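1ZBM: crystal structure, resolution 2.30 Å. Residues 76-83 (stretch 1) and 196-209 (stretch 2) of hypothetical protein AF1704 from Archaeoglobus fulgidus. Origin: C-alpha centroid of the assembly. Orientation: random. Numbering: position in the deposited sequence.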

# COMPACT_ATOMS: atom_id res chain seq x y z
N TYR A 76 1.37 -16.56 -5.72
CA TYR A 76 1.03 -15.95 -4.44
C TYR A 76 -0.47 -15.91 -4.19
O TYR A 76 -1.26 -15.89 -5.13
CB TYR A 76 1.56 -14.51 -4.41
CG TYR A 76 3.05 -14.37 -4.16
CD1 TYR A 76 3.57 -14.50 -2.87
CD2 TYR A 76 3.93 -14.11 -5.21
CE1 TYR A 76 4.93 -14.36 -2.63
CE2 TYR A 76 5.30 -13.98 -4.98
CZ TYR A 76 5.79 -14.11 -3.69
OH TYR A 76 7.14 -14.01 -3.46
N ARG A 77 -0.87 -15.90 -2.92
CA ARG A 77 -2.28 -15.77 -2.59
C ARG A 77 -2.39 -14.65 -1.56
O ARG A 77 -1.42 -14.36 -0.85
CB ARG A 77 -2.87 -17.06 -2.03
CG ARG A 77 -2.59 -17.33 -0.58
CD ARG A 77 -3.40 -18.52 -0.12
NE ARG A 77 -3.01 -18.98 1.21
CZ ARG A 77 -3.27 -18.33 2.33
NH1 ARG A 77 -3.93 -17.17 2.30
NH2 ARG A 77 -2.87 -18.84 3.49
N ILE A 78 -3.55 -14.02 -1.48
CA ILE A 78 -3.75 -12.92 -0.55
C ILE A 78 -3.90 -13.40 0.88
O ILE A 78 -4.69 -14.29 1.18
CB ILE A 78 -4.99 -12.10 -0.91
CG1 ILE A 78 -4.91 -11.67 -2.38
CG2 ILE A 78 -5.05 -10.86 -0.02
CD1 ILE A 78 -6.24 -11.21 -2.95
N LEU A 79 -3.11 -12.81 1.78
CA LEU A 79 -3.19 -13.18 3.20
C LEU A 79 -4.34 -12.39 3.83
O LEU A 79 -4.51 -11.20 3.56
CB LEU A 79 -1.87 -12.85 3.88
CG LEU A 79 -1.65 -13.52 5.23
CD1 LEU A 79 -1.45 -15.03 5.07
CD2 LEU A 79 -0.41 -12.88 5.87
N SER A 80 -5.13 -13.02 4.69
CA SER A 80 -6.26 -12.32 5.28
C SER A 80 -5.90 -11.06 6.07
O SER A 80 -6.71 -10.15 6.18
CB SER A 80 -7.05 -13.28 6.17
OG SER A 80 -7.48 -14.41 5.41
N ALA A 81 -4.67 -10.99 6.57
CA ALA A 81 -4.21 -9.85 7.35
C ALA A 81 -3.04 -9.11 6.71
O ALA A 81 -2.16 -9.72 6.09
CB ALA A 81 -3.82 -10.30 8.75
N GLY A 82 -3.02 -7.79 6.87
CA GLY A 82 -1.94 -6.99 6.33
C GLY A 82 -2.35 -6.02 5.25
O GLY A 82 -1.59 -5.11 4.92
N ALA A 83 -3.54 -6.19 4.68
CA ALA A 83 -3.99 -5.31 3.61
C ALA A 83 -4.22 -3.87 4.08
O ALA A 83 -4.53 -3.62 5.24
CB ALA A 83 -5.29 -5.86 2.99
N VAL A 196 2.87 -23.24 8.19
CA VAL A 196 3.47 -21.91 8.11
C VAL A 196 2.42 -20.85 7.77
O VAL A 196 2.46 -19.74 8.29
CB VAL A 196 4.61 -21.87 7.06
CG1 VAL A 196 5.11 -20.44 6.87
CG2 VAL A 196 5.76 -22.76 7.52
N GLN A 197 1.48 -21.19 6.90
CA GLN A 197 0.44 -20.23 6.53
C GLN A 197 -0.38 -19.78 7.73
O GLN A 197 -0.55 -18.58 7.96
CB GLN A 197 -0.50 -20.83 5.49
CG GLN A 197 0.09 -21.06 4.12
CD GLN A 197 -0.89 -21.76 3.19
OE1 GLN A 197 -2.02 -21.30 3.01
NE2 GLN A 197 -0.47 -22.87 2.58
N GLU A 198 -0.88 -20.74 8.51
CA GLU A 198 -1.70 -20.40 9.66
C GLU A 198 -0.91 -19.69 10.74
O GLU A 198 -1.39 -18.73 11.35
CB GLU A 198 -2.34 -21.66 10.24
CG GLU A 198 -3.52 -21.37 11.16
CD GLU A 198 -4.77 -20.93 10.40
OE1 GLU A 198 -5.42 -19.94 10.84
OE2 GLU A 198 -5.11 -21.58 9.38
N GLU A 199 0.31 -20.16 10.98
CA GLU A 199 1.16 -19.57 12.01
C GLU A 199 1.46 -18.11 11.73
O GLU A 199 1.32 -17.26 12.61
CB GLU A 199 2.47 -20.34 12.13
CG GLU A 199 3.37 -19.85 13.25
CD GLU A 199 2.66 -19.83 14.60
OE1 GLU A 199 1.80 -20.69 14.84
OE2 GLU A 199 2.99 -18.95 15.42
N PHE A 200 1.89 -17.82 10.51
CA PHE A 200 2.22 -16.45 10.17
C PHE A 200 1.00 -15.55 10.22
O PHE A 200 1.08 -14.38 10.59
CB PHE A 200 2.85 -16.35 8.79
CG PHE A 200 3.24 -14.96 8.43
CD1 PHE A 200 4.41 -14.41 8.93
CD2 PHE A 200 2.39 -14.17 7.68
CE1 PHE A 200 4.72 -13.08 8.68
CE2 PHE A 200 2.70 -12.84 7.43
CZ PHE A 200 3.86 -12.30 7.93
N LEU A 201 -0.14 -16.10 9.81
CA LEU A 201 -1.38 -15.33 9.84
C LEU A 201 -1.67 -14.94 11.28
O LEU A 201 -2.07 -13.80 11.56
CB LEU A 201 -2.54 -16.16 9.31
CG LEU A 201 -3.88 -15.49 9.59
CD1 LEU A 201 -3.94 -14.15 8.89
CD2 LEU A 201 -5.01 -16.40 9.13
N ARG A 202 -1.46 -15.88 12.20
CA ARG A 202 -1.69 -15.65 13.63
C ARG A 202 -0.76 -14.57 14.16
O ARG A 202 -1.19 -13.67 14.87
CB ARG A 202 -1.47 -16.95 14.43
CG ARG A 202 -1.77 -16.82 15.93
CD ARG A 202 -1.42 -18.09 16.71
NE ARG A 202 0.03 -18.27 16.80
CZ ARG A 202 0.83 -17.53 17.57
NH1 ARG A 202 0.31 -16.58 18.34
NH2 ARG A 202 2.13 -17.73 17.56
N ALA A 203 0.52 -14.66 13.80
CA ALA A 203 1.50 -13.69 14.26
C ALA A 203 1.23 -12.33 13.66
O ALA A 203 1.42 -11.30 14.31
CB ALA A 203 2.90 -14.15 13.90
N MSE A 204 0.78 -12.32 12.41
CA MSE A 204 0.50 -11.07 11.72
C MSE A 204 -0.66 -10.34 12.39
O MSE A 204 -0.57 -9.14 12.65
CB MSE A 204 0.17 -11.35 10.24
CG MSE A 204 0.13 -10.11 9.36
SE MSE A 204 1.84 -9.18 9.16
CE MSE A 204 1.46 -7.54 10.15
N ARG A 205 -1.73 -11.07 12.67
CA ARG A 205 -2.91 -10.48 13.32
C ARG A 205 -2.57 -9.93 14.70
O ARG A 205 -3.01 -8.85 15.08
CB ARG A 205 -4.02 -11.52 13.45
CG ARG A 205 -4.75 -11.76 12.16
CD ARG A 205 -5.83 -12.80 12.32
NE ARG A 205 -6.71 -12.79 11.15
CZ ARG A 205 -7.39 -13.83 10.72
NH1 ARG A 205 -7.30 -14.99 11.35
NH2 ARG A 205 -8.16 -13.71 9.65
N GLU A 206 -1.76 -10.68 15.44
CA GLU A 206 -1.39 -10.25 16.76
C GLU A 206 -0.60 -8.95 16.70
O GLU A 206 -0.79 -8.06 17.53
CB GLU A 206 -0.56 -11.31 17.46
CG GLU A 206 -0.34 -11.00 18.93
CD GLU A 206 0.45 -12.07 19.63
OE1 GLU A 206 0.08 -13.26 19.49
OE2 GLU A 206 1.42 -11.72 20.33
N SER A 207 0.28 -8.83 15.71
CA SER A 207 1.10 -7.63 15.60
C SER A 207 0.25 -6.38 15.32
O SER A 207 0.52 -5.29 15.84
CB SER A 207 2.16 -7.81 14.52
OG SER A 207 3.17 -6.81 14.64
N ILE A 208 -0.78 -6.55 14.49
CA ILE A 208 -1.71 -5.48 14.11
C ILE A 208 -2.56 -5.05 15.31
O ILE A 208 -2.68 -3.86 15.63
CB ILE A 208 -2.65 -5.96 12.98
CG1 ILE A 208 -1.82 -6.34 11.74
CG2 ILE A 208 -3.67 -4.88 12.64
CD1 ILE A 208 -2.59 -7.17 10.72
N ALA A 209 -3.15 -6.04 15.98
CA ALA A 209 -3.97 -5.78 17.15
C ALA A 209 -3.13 -5.07 18.22
O ALA A 209 -3.62 -4.17 18.90
CB ALA A 209 -4.54 -7.09 17.70
O HOH W 1 -3.05 -18.01 6.42

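Stretch 1 leaves a β-strand at its N-terminal end and runs on as loop along one side of the stretch 2 helix, in broadly the same direction; the helix is continuous from Val196 to Ala209 and held by i to i+4 backbone hydrogen bonds. The backbones are nearest at Ala81 and Arg205, whose CA atoms lie 6.1 Å apart; 418 Å² is buried in all. The polar link is made by Arg77, which donates from NH2 to Gln197 OE1 (2.6 Å) and, more weakly, from NE to the same oxygen (3.1 Å), so the amide oxygen sits at the guanidinium edge, where the N-H groups point. A water extends this link, accepting from Arg77 NH2 (3.1 Å) and donating weakly to Gln197 O (3.0 Å). Apolar packing keeps hydrocarbon surface from water: Leu79 CD2 meets the edge of the Phe200 ring at CE2 (3.5 Å), and the small Ala81 CB touches Leu201 CD1 (3.9 Å), Met204 CG (4.0 Å; selenomethionine), Ile208 CD1 (3.9 Å) and the aliphatic Arg205 CG (3.8 Å). Ser80 CB makes only van der Waals contact with Arg205 NH2 (3.7 Å). Gly82 N lies 3.9 Å from Ile208 CD1; at the positive phi of Gly82 (115°) a CB would jam against the preceding carbonyl oxygen, which by itself calls for glycine.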